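Local coordinates for protein dermonecrotic toxin (Pasteurella multocida, PDB 2EBF) that acts as a mitogenic, dermonecrotic toxin that induces bone resorption and is associated with the severe progressive form of atrophic rhinitis in pigs, at residues Thr339-Ile344 against Leu520-Lys525; Ala343-Ile348 against Asn368-Val373; Ile348-Gln353 against Trp537-Asp542. All coordinates share one frame; numbering follows the deposited sequence.

How the interactions relate
All three contacts fall within the C2 domain of the toxin's C-terminal region and on the same side of the chain's centre. Interaction 1 and interaction 2 both start from helix 339-345, and their centres lie about 7 Å apart. Interaction 3, about 10 Å from the centre of interaction 2 and 13 Å from that of interaction 1, uses the next helix, 350-356. Helix 359-370 and strand 372-376 follow, whereas helix 520-524 and strand 537-539 come well over a hundred residues later. Tyr345, Tyr350 and Tyr370 connect the sites, so that helix 339-345 packs on helix 520-524, while helices 350-356 and 359-370 tie it to the mixed sheet containing strands 372-376 and 537-539.

Interaction 1. Residues Thr339-Ile344 against Leu520-Lys525; sequences TPWDAI and LVQYLK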
loop_
_atom_site.group_PDB
_atom_site.type_symbol
_atom_site.label_atom_id
_atom_site.label_comp_id
_atom_site.label_asym_id
_atom_site.label_seq_id
_atom_site.Cartn_x
_atom_site.Cartn_y
_atom_site.Cartn_z
ATOM N N THR A 339 -0.132 -23.164 6.205
ATOM C CA THR A 339 -0.438 -24.432 6.880
ATOM C C THR A 339 -1.852 -24.994 6.605
ATOM O O THR A 339 -1.984 -26.163 6.232
ATOM C CB THR A 339 -0.089 -24.349 8.402
ATOM O OG1 THR A 339 1.333 -24.401 8.540
ATOM C CG2 THR A 339 -0.694 -25.514 9.178
ATOM N N PRO A 340 -2.914 -24.182 6.789
ATOM C CA PRO A 340 -4.240 -24.728 6.518
ATOM C C PRO A 340 -4.410 -25.227 5.082
ATOM O O PRO A 340 -4.968 -26.309 4.874
ATOM C CB PRO A 340 -5.179 -23.546 6.794
ATOM C CG PRO A 340 -4.401 -22.666 7.710
ATOM C CD PRO A 340 -2.985 -22.794 7.281
ATOM N N TRP A 341 -3.911 -24.467 4.108
ATOM C CA TRP A 341 -4.074 -24.839 2.698
ATOM C C TRP A 341 -3.265 -26.088 2.341
ATOM O O TRP A 341 -3.779 -27.009 1.689
ATOM C CB TRP A 341 -3.716 -23.666 1.774
ATOM C CG TRP A 341 -4.113 -23.894 0.321
ATOM C CD1 TRP A 341 -5.304 -23.543 -0.281
ATOM C CD2 TRP A 341 -3.322 -24.513 -0.693
ATOM N NE1 TRP A 341 -5.291 -23.911 -1.601
ATOM C CE2 TRP A 341 -4.086 -24.505 -1.883
ATOM C CE3 TRP A 341 -2.030 -25.072 -0.717
ATOM C CZ2 TRP A 341 -3.607 -25.046 -3.081
ATOM C CZ3 TRP A 341 -1.561 -25.607 -1.897
ATOM C CH2 TRP A 341 -2.346 -25.588 -3.074
ATOM N N ASP A 342 -2.004 -26.112 2.770
ATOM C CA ASP A 342 -1.126 -27.259 2.543
ATOM C C ASP A 342 -1.656 -28.556 3.176
ATOM O O ASP A 342 -1.395 -29.645 2.660
ATOM C CB ASP A 342 0.292 -26.967 3.049
ATOM C CG ASP A 342 1.127 -26.159 2.057
ATOM O OD1 ASP A 342 0.835 -26.175 0.834
ATOM O OD2 ASP A 342 2.099 -25.508 2.504
ATOM N N ALA A 343 -2.381 -28.432 4.292
ATOM C CA ALA A 343 -3.001 -29.588 4.952
ATOM C C ALA A 343 -4.109 -30.259 4.124
ATOM O O ALA A 343 -4.355 -31.464 4.270
ATOM C CB ALA A 343 -3.532 -29.195 6.324
ATOM N N ILE A 344 -4.781 -29.492 3.270
ATOM C CA ILE A 344 -5.830 -30.045 2.418
ATOM C C ILE A 344 -5.280 -30.401 1.038
ATOM O O ILE A 344 -5.490 -31.517 0.550
ATOM C CB ILE A 344 -7.052 -29.080 2.256
ATOM C CG1 ILE A 344 -7.518 -28.507 3.605
ATOM C CG2 ILE A 344 -8.202 -29.764 1.513
ATOM C CD1 ILE A 344 -7.987 -29.540 4.617
ATOM N N LEU A 520 -4.760 -16.733 -5.541
ATOM C CA LEU A 520 -6.199 -16.613 -5.243
ATOM C C LEU A 520 -6.679 -17.828 -4.476
ATOM O O LEU A 520 -7.531 -17.742 -3.591
ATOM C CB LEU A 520 -7.009 -16.549 -6.537
ATOM C CG LEU A 520 -7.103 -15.296 -7.389
ATOM C CD1 LEU A 520 -7.351 -15.715 -8.830
ATOM C CD2 LEU A 520 -8.222 -14.371 -6.888
ATOM N N VAL A 521 -6.102 -18.966 -4.844
ATOM C CA VAL A 521 -6.542 -20.272 -4.420
ATOM C C VAL A 521 -6.152 -20.504 -2.956
ATOM O O VAL A 521 -6.940 -21.039 -2.165
ATOM C CB VAL A 521 -5.990 -21.273 -5.468
ATOM C CG1 VAL A 521 -5.220 -22.434 -4.905
ATOM C CG2 VAL A 521 -7.045 -21.623 -6.471
ATOM N N GLN A 522 -4.957 -20.046 -2.584
ATOM C CA GLN A 522 -4.546 -20.065 -1.174
ATOM C C GLN A 522 -5.404 -19.146 -0.321
ATOM O O GLN A 522 -5.887 -19.552 0.738
ATOM C CB GLN A 522 -3.067 -19.722 -1.029
ATOM C CG GLN A 522 -2.158 -20.835 -1.493
ATOM C CD GLN A 522 -2.094 -20.956 -2.998
ATOM O OE1 GLN A 522 -2.038 -19.953 -3.707
ATOM N NE2 GLN A 522 -2.075 -22.190 -3.495
ATOM N N TYR A 523 -5.596 -17.908 -0.767
ATOM C CA TYR A 523 -6.440 -16.987 -0.015
ATOM C C TYR A 523 -7.877 -17.468 0.095
ATOM O O TYR A 523 -8.495 -17.287 1.135
ATOM C CB TYR A 523 -6.399 -15.580 -0.599
ATOM C CG TYR A 523 -5.174 -14.784 -0.210
ATOM C CD1 TYR A 523 -5.033 -14.257 1.081
ATOM C CD2 TYR A 523 -4.172 -14.531 -1.138
ATOM C CE1 TYR A 523 -3.906 -13.510 1.439
ATOM C CE2 TYR A 523 -3.043 -13.778 -0.793
ATOM C CZ TYR A 523 -2.919 -13.274 0.491
ATOM O OH TYR A 523 -1.800 -12.534 0.826
ATOM N N LEU A 524 -8.400 -18.098 -0.959
ATOM C CA LEU A 524 -9.807 -18.528 -0.970
ATOM C C LEU A 524 -10.022 -19.942 -0.414
ATOM O O LEU A 524 -11.162 -20.405 -0.303
ATOM C CB LEU A 524 -10.419 -18.398 -2.375
ATOM C CG LEU A 524 -10.566 -16.982 -2.961
ATOM C CD1 LEU A 524 -11.089 -17.049 -4.403
ATOM C CD2 LEU A 524 -11.491 -16.089 -2.094
ATOM N N LYS A 525 -8.929 -20.615 -0.058
ATOM C CA LYS A 525 -8.992 -21.949 0.553
ATOM C C LYS A 525 -9.603 -22.989 -0.405
ATOM O O LYS A 525 -10.397 -23.837 0.007
ATOM C CB LYS A 525 -9.775 -21.933 1.878
ATOM C CG LYS A 525 -9.356 -20.867 2.911
ATOM C CD LYS A 525 -10.310 -19.668 2.967
ATOM C CE LYS A 525 -11.680 -20.041 3.514
ATOM N NZ LYS A 525 -12.638 -18.889 3.481
#
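Trp341 packs its indole against Gln522 and Val521, and by itself contributes 100 Å² of the 187 Å² buried between 339-344 and 520-525. With CG trans to the backbone N (chi1 -169°), the indole projects from helix 339-345 to the last turn of helix 520-524. Gln522 lies over one face of the ring system. Its CG stands 4.0 Å from the centroid of the five-membered ring, almost on the ring normal, in a CH-pi contact. A bend at chi2 (75°) then carries the amide across to the six-membered ring, where NE2 comes 3.3 Å from Trp341 CZ2. The amide plane is turned 69° from the indole, so the two groups do not stack flat. Both amide ends have partners beyond the contact: OE1 bonds to Gly519 N and NE2 to Asn508 OD1, which together fix the rotation of the group above the ring.

The receiving helix ends in a Schellman motif, in which Lys525 adopts a positive phi. The turn brings Lys525 CA near the plane of the indole at its edge, 4.1 Å from Trp341 CD1, while the CB of this lysine points away. Val521 contributes a methyl group, CG1, 3.6 Å from Trp341 CZ2, and Val521 O is 3.4 Å from Trp341 NE1. The buried indole N-H is hydrogen-bonded to Ile526 O, in the chain leaving the Schellman turn.

Interaction 2. Residues Ala343-Ile348 against Asn368-Val373; sequences AIYGDI and NTYRGV
A T-shaped pair of tyrosines, Tyr345 and Tyr370, joins the C-terminal ends of helices 339-345 and 359-370, just where the second helix turns into strand 372-376. The ring centroids are 5.0 Å apart and the planes meet at 72°, with the edge of Tyr345 directed at the face of Tyr370. The hydroxyl end does much of the touching: Tyr345 OH sits 3.2 Å above the plane of the Tyr370 ring, displaced toward the rim near CG and CD1. Farther back along the same edge, Tyr345 CE2 lies 3.8 Å from Tyr370 CZ. The two side chains run past each other in opposite directions, so the hydroxyl of Tyr345 lies by the root of the Tyr370 ring and not by its phenol oxygen.

Each hydroxyl bonds to a different partner. Tyr345 OH donates to Lys525 O, which holds it above the Tyr370 ring, and Tyr370 OH is hydrogen-bonded to Tyr350 OH. Ile344 adds a smaller apolar contact through CG2, 4.1 Å from Tyr370 CE1. Because this methyl branch is trans to the backbone N (chi1 -47°, measured to CG1), it also rests over the centre of the Tyr345 ring, 3.5 Å above its plane, and thereby touches both aromatics. Pro527 packs on the two tyrosines and on Val373.

Directly after Tyr370 the chain leaves helical geometry at Arg371, whose phi is positive, and Val373 pairs through its backbone with Val500. The tyrosine pair thus sits at the alpha-to-beta connection between helix 359-370 and strand 372-376, an interior strand of the mixed sheet with parallel neighbours on both sides.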
loop_
_atom_site.group_PDB
_atom_site.type_symbol
_atom_site.label_atom_id
_atom_site.label_comp_id
_atom_site.label_asym_id
_atom_site.label_seq_id
_atom_site.Cartn_x
_atom_site.Cartn_y
_atom_site.Cartn_z
ATOM N N ALA A 343 -2.381 -28.432 4.292
ATOM C CA ALA A 343 -3.001 -29.588 4.952
ATOM C C ALA A 343 -4.109 -30.259 4.124
ATOM O O ALA A 343 -4.355 -31.464 4.270
ATOM C CB ALA A 343 -3.532 -29.195 6.324
ATOM N N ILE A 344 -4.781 -29.492 3.270
ATOM C CA ILE A 344 -5.830 -30.045 2.418
ATOM C C ILE A 344 -5.280 -30.401 1.038
ATOM O O ILE A 344 -5.490 -31.517 0.550
ATOM C CB ILE A 344 -7.052 -29.080 2.256
ATOM C CG1 ILE A 344 -7.518 -28.507 3.605
ATOM C CG2 ILE A 344 -8.202 -29.764 1.513
ATOM C CD1 ILE A 344 -7.987 -29.540 4.617
ATOM N N TYR A 345 -4.567 -29.459 0.420
ATOM C CA TYR A 345 -4.187 -29.587 -0.987
ATOM C C TYR A 345 -2.692 -29.763 -1.237
ATOM O O TYR A 345 -2.280 -29.942 -2.386
ATOM C CB TYR A 345 -4.656 -28.356 -1.756
ATOM C CG TYR A 345 -6.074 -27.942 -1.460
ATOM C CD1 TYR A 345 -6.341 -26.853 -0.633
ATOM C CD2 TYR A 345 -7.154 -28.629 -2.014
ATOM C CE1 TYR A 345 -7.657 -26.451 -0.362
ATOM C CE2 TYR A 345 -8.474 -28.235 -1.745
ATOM C CZ TYR A 345 -8.713 -27.149 -0.922
ATOM O OH TYR A 345 -10.012 -26.757 -0.660
ATOM N N GLY A 346 -1.886 -29.697 -0.177
ATOM C CA GLY A 346 -0.425 -29.627 -0.320
ATOM C C GLY A 346 0.374 -30.906 -0.188
ATOM O O GLY A 346 1.600 -30.885 -0.326
ATOM N N ASP A 347 -0.303 -32.023 0.084
ATOM C CA ASP A 347 0.347 -33.331 0.109
ATOM C C ASP A 347 0.933 -33.617 -1.261
ATOM O O ASP A 347 0.358 -33.214 -2.277
ATOM C CB ASP A 347 -0.657 -34.438 0.466
ATOM C CG ASP A 347 0.010 -35.798 0.643
ATOM O OD1 ASP A 347 0.629 -36.019 1.710
ATOM O OD2 ASP A 347 -0.075 -36.638 -0.281
ATOM N N ILE A 348 2.064 -34.321 -1.302
ATOM C CA ILE A 348 2.690 -34.645 -2.585
ATOM C C ILE A 348 1.732 -35.387 -3.519
ATOM O O ILE A 348 1.795 -35.216 -4.734
ATOM C CB ILE A 348 4.045 -35.427 -2.439
ATOM C CG1 ILE A 348 4.639 -35.729 -3.822
ATOM C CG2 ILE A 348 3.862 -36.722 -1.641
ATOM C CD1 ILE A 348 6.141 -35.578 -3.917
ATOM N N ASN A 368 -19.535 -29.000 -2.570
ATOM C CA ASN A 368 -20.104 -29.268 -1.244
ATOM C C ASN A 368 -19.127 -29.180 -0.074
ATOM O O ASN A 368 -19.525 -28.797 1.030
ATOM C CB ASN A 368 -20.839 -30.612 -1.231
ATOM C CG ASN A 368 -21.951 -30.681 -2.267
ATOM O OD1 ASN A 368 -22.198 -31.736 -2.858
ATOM N ND2 ASN A 368 -22.633 -29.567 -2.485
ATOM N N THR A 369 -17.862 -29.518 -0.314
ATOM C CA THR A 369 -16.834 -29.468 0.736
ATOM C C THR A 369 -15.965 -28.207 0.641
ATOM O O THR A 369 -15.866 -27.441 1.608
ATOM C CB THR A 369 -15.951 -30.743 0.721
ATOM O OG1 THR A 369 -16.764 -31.888 0.990
ATOM C CG2 THR A 369 -14.851 -30.673 1.767
ATOM N N TYR A 370 -15.335 -27.989 -0.514
ATOM C CA TYR A 370 -14.429 -26.848 -0.671
ATOM C C TYR A 370 -15.173 -25.531 -0.863
ATOM O O TYR A 370 -14.625 -24.460 -0.586
ATOM C CB TYR A 370 -13.465 -27.060 -1.831
ATOM C CG TYR A 370 -12.705 -28.367 -1.829
ATOM C CD1 TYR A 370 -12.359 -29.008 -0.635
ATOM C CD2 TYR A 370 -12.304 -28.950 -3.029
ATOM C CE1 TYR A 370 -11.646 -30.212 -0.642
ATOM C CE2 TYR A 370 -11.588 -30.149 -3.048
ATOM C CZ TYR A 370 -11.265 -30.771 -1.850
ATOM O OH TYR A 370 -10.560 -31.951 -1.870
ATOM N N ARG A 371 -16.410 -25.625 -1.354
ATOM C CA ARG A 371 -17.269 -24.463 -1.638
ATOM C C ARG A 371 -16.759 -23.638 -2.825
ATOM O O ARG A 371 -17.282 -22.568 -3.114
ATOM C CB ARG A 371 -17.435 -23.568 -0.400
ATOM C CG ARG A 371 -17.751 -24.324 0.899
ATOM C CD ARG A 371 -19.237 -24.538 1.056
ATOM N NE ARG A 371 -19.934 -23.265 0.923
ATOM C CZ ARG A 371 -21.235 -23.088 1.104
ATOM N NH1 ARG A 371 -22.016 -24.108 1.447
ATOM N NH2 ARG A 371 -21.754 -21.878 0.945
ATOM N N GLY A 372 -15.737 -24.143 -3.511
ATOM C CA GLY A 372 -15.221 -23.466 -4.686
ATOM C C GLY A 372 -14.078 -24.203 -5.344
ATOM O O GLY A 372 -13.475 -25.103 -4.751
ATOM N N VAL A 373 -13.796 -23.815 -6.582
ATOM C CA VAL A 373 -12.657 -24.338 -7.319
ATOM C C VAL A 373 -12.240 -23.304 -8.357
ATOM O O VAL A 373 -13.066 -22.534 -8.837
ATOM C CB VAL A 373 -12.957 -25.728 -7.975
ATOM C CG1 VAL A 373 -14.075 -25.639 -8.998
ATOM C CG2 VAL A 373 -11.693 -26.334 -8.599
#

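Interaction 3. Residues Ile348-Gln353 against Trp537-Asp542; sequences INYDEQ and WQFLPD
Phe539 meets Tyr350 and Asp351 where strand 537-539, an outermost and antiparallel strand of the mixed alpha/beta sheet, faces the first turn of helix 350-356. At the base of the side chain, Phe539 CB rests 3.9 Å from Asp351 CA. CG, trans to the backbone N (chi1 -179°), is met by Tyr350 CD2 at 3.6 Å. Further out, CD1 meets Tyr350 CD2 from above at 3.7 Å and has Asp351 CB at the ring edge, whereas CD2 is 3.5 Å from Tyr350 CE2. Tyr350 CD2 stands over the ring centre and so also touches CE1, CE2 and CZ. The result is an edge-to-face pair with Tyr350 supplying the edge, the centroids 4.7 Å apart and the planes at 79°. At the tip, Phe539 CZ reaches Trp341 CH2 and the carbonyl O of Tyr345 in helix 339-345. The Tyr350 ring also meets that of Tyr345 edge-to-face.

The backbones are bridged as well. The neighbours of Phe539, Gln538 and Leu540, pair with strand 528-531, whereas Phe539 N gives its hydrogen to a water 3.0 Å away, which in turn donates to Asp351 O at 2.7 Å.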
loop_
_atom_site.group_PDB
_atom_site.type_symbol
_atom_site.label_atom_id
_atom_site.label_comp_id
_atom_site.label_asym_id
_atom_site.label_seq_id
_atom_site.Cartn_x
_atom_site.Cartn_y
_atom_site.Cartn_z
ATOM N N ILE A 348 2.064 -34.321 -1.302
ATOM C CA ILE A 348 2.690 -34.645 -2.585
ATOM C C ILE A 348 1.732 -35.387 -3.519
ATOM O O ILE A 348 1.795 -35.216 -4.734
ATOM C CB ILE A 348 4.045 -35.427 -2.439
ATOM C CG1 ILE A 348 4.639 -35.729 -3.822
ATOM C CG2 ILE A 348 3.862 -36.722 -1.641
ATOM C CD1 ILE A 348 6.141 -35.578 -3.917
ATOM N N ASN A 349 0.842 -36.196 -2.953
ATOM C CA ASN A 349 -0.056 -36.998 -3.774
ATOM C C ASN A 349 -1.481 -36.465 -3.855
ATOM O O ASN A 349 -2.399 -37.203 -4.235
ATOM C CB ASN A 349 -0.053 -38.455 -3.313
ATOM C CG ASN A 349 1.280 -39.131 -3.541
ATOM O OD1 ASN A 349 1.922 -38.929 -4.574
ATOM N ND2 ASN A 349 1.704 -39.941 -2.579
ATOM N N TYR A 350 -1.678 -35.189 -3.533
ATOM C CA TYR A 350 -3.034 -34.641 -3.646
ATOM C C TYR A 350 -3.554 -34.746 -5.072
ATOM O O TYR A 350 -4.735 -35.038 -5.281
ATOM C CB TYR A 350 -3.177 -33.200 -3.148
ATOM C CG TYR A 350 -4.614 -32.726 -3.318
ATOM C CD1 TYR A 350 -5.625 -33.182 -2.466
ATOM C CD2 TYR A 350 -4.976 -31.873 -4.364
ATOM C CE1 TYR A 350 -6.944 -32.780 -2.634
ATOM C CE2 TYR A 350 -6.303 -31.459 -4.534
ATOM C CZ TYR A 350 -7.274 -31.920 -3.671
ATOM O OH TYR A 350 -8.581 -31.525 -3.841
ATOM N N ASP A 351 -2.675 -34.514 -6.043
ATOM C CA ASP A 351 -3.047 -34.597 -7.452
ATOM C C ASP A 351 -3.593 -35.975 -7.851
ATOM O O ASP A 351 -4.551 -36.067 -8.623
ATOM C CB ASP A 351 -1.887 -34.176 -8.357
ATOM C CG ASP A 351 -0.656 -35.074 -8.220
ATOM O OD1 ASP A 351 -0.537 -35.847 -7.239
ATOM O OD2 ASP A 351 0.200 -34.996 -9.121
ATOM N N GLU A 352 -2.989 -37.032 -7.308
ATOM C CA GLU A 352 -3.455 -38.403 -7.546
ATOM C C GLU A 352 -4.776 -38.665 -6.835
ATOM O O GLU A 352 -5.646 -39.354 -7.365
ATOM C CB GLU A 352 -2.410 -39.422 -7.087
ATOM C CG GLU A 352 -1.080 -39.313 -7.802
ATOM C CD GLU A 352 -0.075 -40.366 -7.345
ATOM O OE1 GLU A 352 -0.399 -41.162 -6.428
ATOM O OE2 GLU A 352 1.046 -40.390 -7.908
ATOM N N GLN A 353 -4.921 -38.119 -5.634
ATOM C CA GLN A 353 -6.171 -38.246 -4.897
ATOM C C GLN A 353 -7.317 -37.538 -5.633
ATOM O O GLN A 353 -8.427 -38.076 -5.732
ATOM C CB GLN A 353 -6.011 -37.702 -3.484
ATOM C CG GLN A 353 -5.062 -38.527 -2.622
ATOM C CD GLN A 353 -4.479 -37.736 -1.472
ATOM O OE1 GLN A 353 -5.100 -36.795 -0.971
ATOM N NE2 GLN A 353 -3.275 -38.116 -1.038
ATOM N N TRP A 537 -9.148 -33.388 -16.272
ATOM C CA TRP A 537 -9.247 -32.311 -15.294
ATOM C C TRP A 537 -8.330 -32.638 -14.129
ATOM O O TRP A 537 -8.550 -33.609 -13.421
ATOM C CB TRP A 537 -10.690 -32.208 -14.821
ATOM C CG TRP A 537 -10.994 -31.109 -13.851
ATOM C CD1 TRP A 537 -10.348 -29.916 -13.720
ATOM C CD2 TRP A 537 -12.073 -31.088 -12.912
ATOM N NE1 TRP A 537 -10.944 -29.159 -12.735
ATOM C CE2 TRP A 537 -12.008 -29.854 -12.226
ATOM C CE3 TRP A 537 -13.089 -31.996 -12.581
ATOM C CZ2 TRP A 537 -12.921 -29.503 -11.224
ATOM C CZ3 TRP A 537 -14.001 -31.641 -11.587
ATOM C CH2 TRP A 537 -13.903 -30.409 -10.919
ATOM N N GLN A 538 -7.301 -31.821 -13.927
ATOM C CA GLN A 538 -6.311 -32.144 -12.912
ATOM C C GLN A 538 -5.922 -30.983 -12.025
ATOM O O GLN A 538 -6.084 -29.824 -12.396
ATOM C CB GLN A 538 -5.065 -32.743 -13.556
ATOM C CG GLN A 538 -4.442 -31.887 -14.621
ATOM C CD GLN A 538 -3.746 -32.713 -15.691
ATOM O OE1 GLN A 538 -3.776 -33.948 -15.664
ATOM N NE2 GLN A 538 -3.110 -32.033 -16.639
ATOM N N PHE A 539 -5.398 -31.338 -10.858
ATOM C CA PHE A 539 -4.912 -30.396 -9.871
ATOM C C PHE A 539 -3.691 -29.651 -10.389
ATOM O O PHE A 539 -2.851 -30.220 -11.094
ATOM C CB PHE A 539 -4.577 -31.156 -8.592
ATOM C CG PHE A 539 -4.082 -30.292 -7.467
ATOM C CD1 PHE A 539 -2.800 -30.468 -6.960
ATOM C CD2 PHE A 539 -4.900 -29.318 -6.903
ATOM C CE1 PHE A 539 -2.340 -29.686 -5.908
ATOM C CE2 PHE A 539 -4.445 -28.525 -5.845
ATOM C CZ PHE A 539 -3.168 -28.706 -5.355
ATOM N N LEU A 540 -3.613 -28.376 -10.029
ATOM C CA LEU A 540 -2.495 -27.521 -10.368
ATOM C C LEU A 540 -1.767 -27.179 -9.059
ATOM O O LEU A 540 -2.186 -26.274 -8.354
ATOM C CB LEU A 540 -3.032 -26.242 -11.002
ATOM C CG LEU A 540 -2.411 -25.528 -12.197
ATOM C CD1 LEU A 540 -2.682 -24.038 -12.021
ATOM C CD2 LEU A 540 -0.921 -25.769 -12.338
ATOM N N PRO A 541 -0.706 -27.939 -8.714
ATOM C CA PRO A 541 0.013 -27.758 -7.443
ATOM C C PRO A 541 0.694 -26.408 -7.290
ATOM O O PRO A 541 1.103 -25.803 -8.278
ATOM C CB PRO A 541 1.073 -28.869 -7.466
ATOM C CG PRO A 541 1.223 -29.235 -8.882
ATOM C CD PRO A 541 -0.135 -29.046 -9.505
ATOM N N ASP A 542 0.816 -25.949 -6.048
ATOM C CA ASP A 542 1.583 -24.742 -5.751
ATOM C C ASP A 542 3.049 -25.141 -5.659
ATOM O O ASP A 542 3.483 -25.711 -4.660
ATOM C CB ASP A 542 1.118 -24.109 -4.435
ATOM C CG ASP A 542 1.607 -22.675 -4.267
ATOM O OD1 ASP A 542 1.918 -22.022 -5.283
ATOM O OD2 ASP A 542 1.663 -22.195 -3.116
HETATM O O HOH W 1 -4.973 -34.268 -10.549
#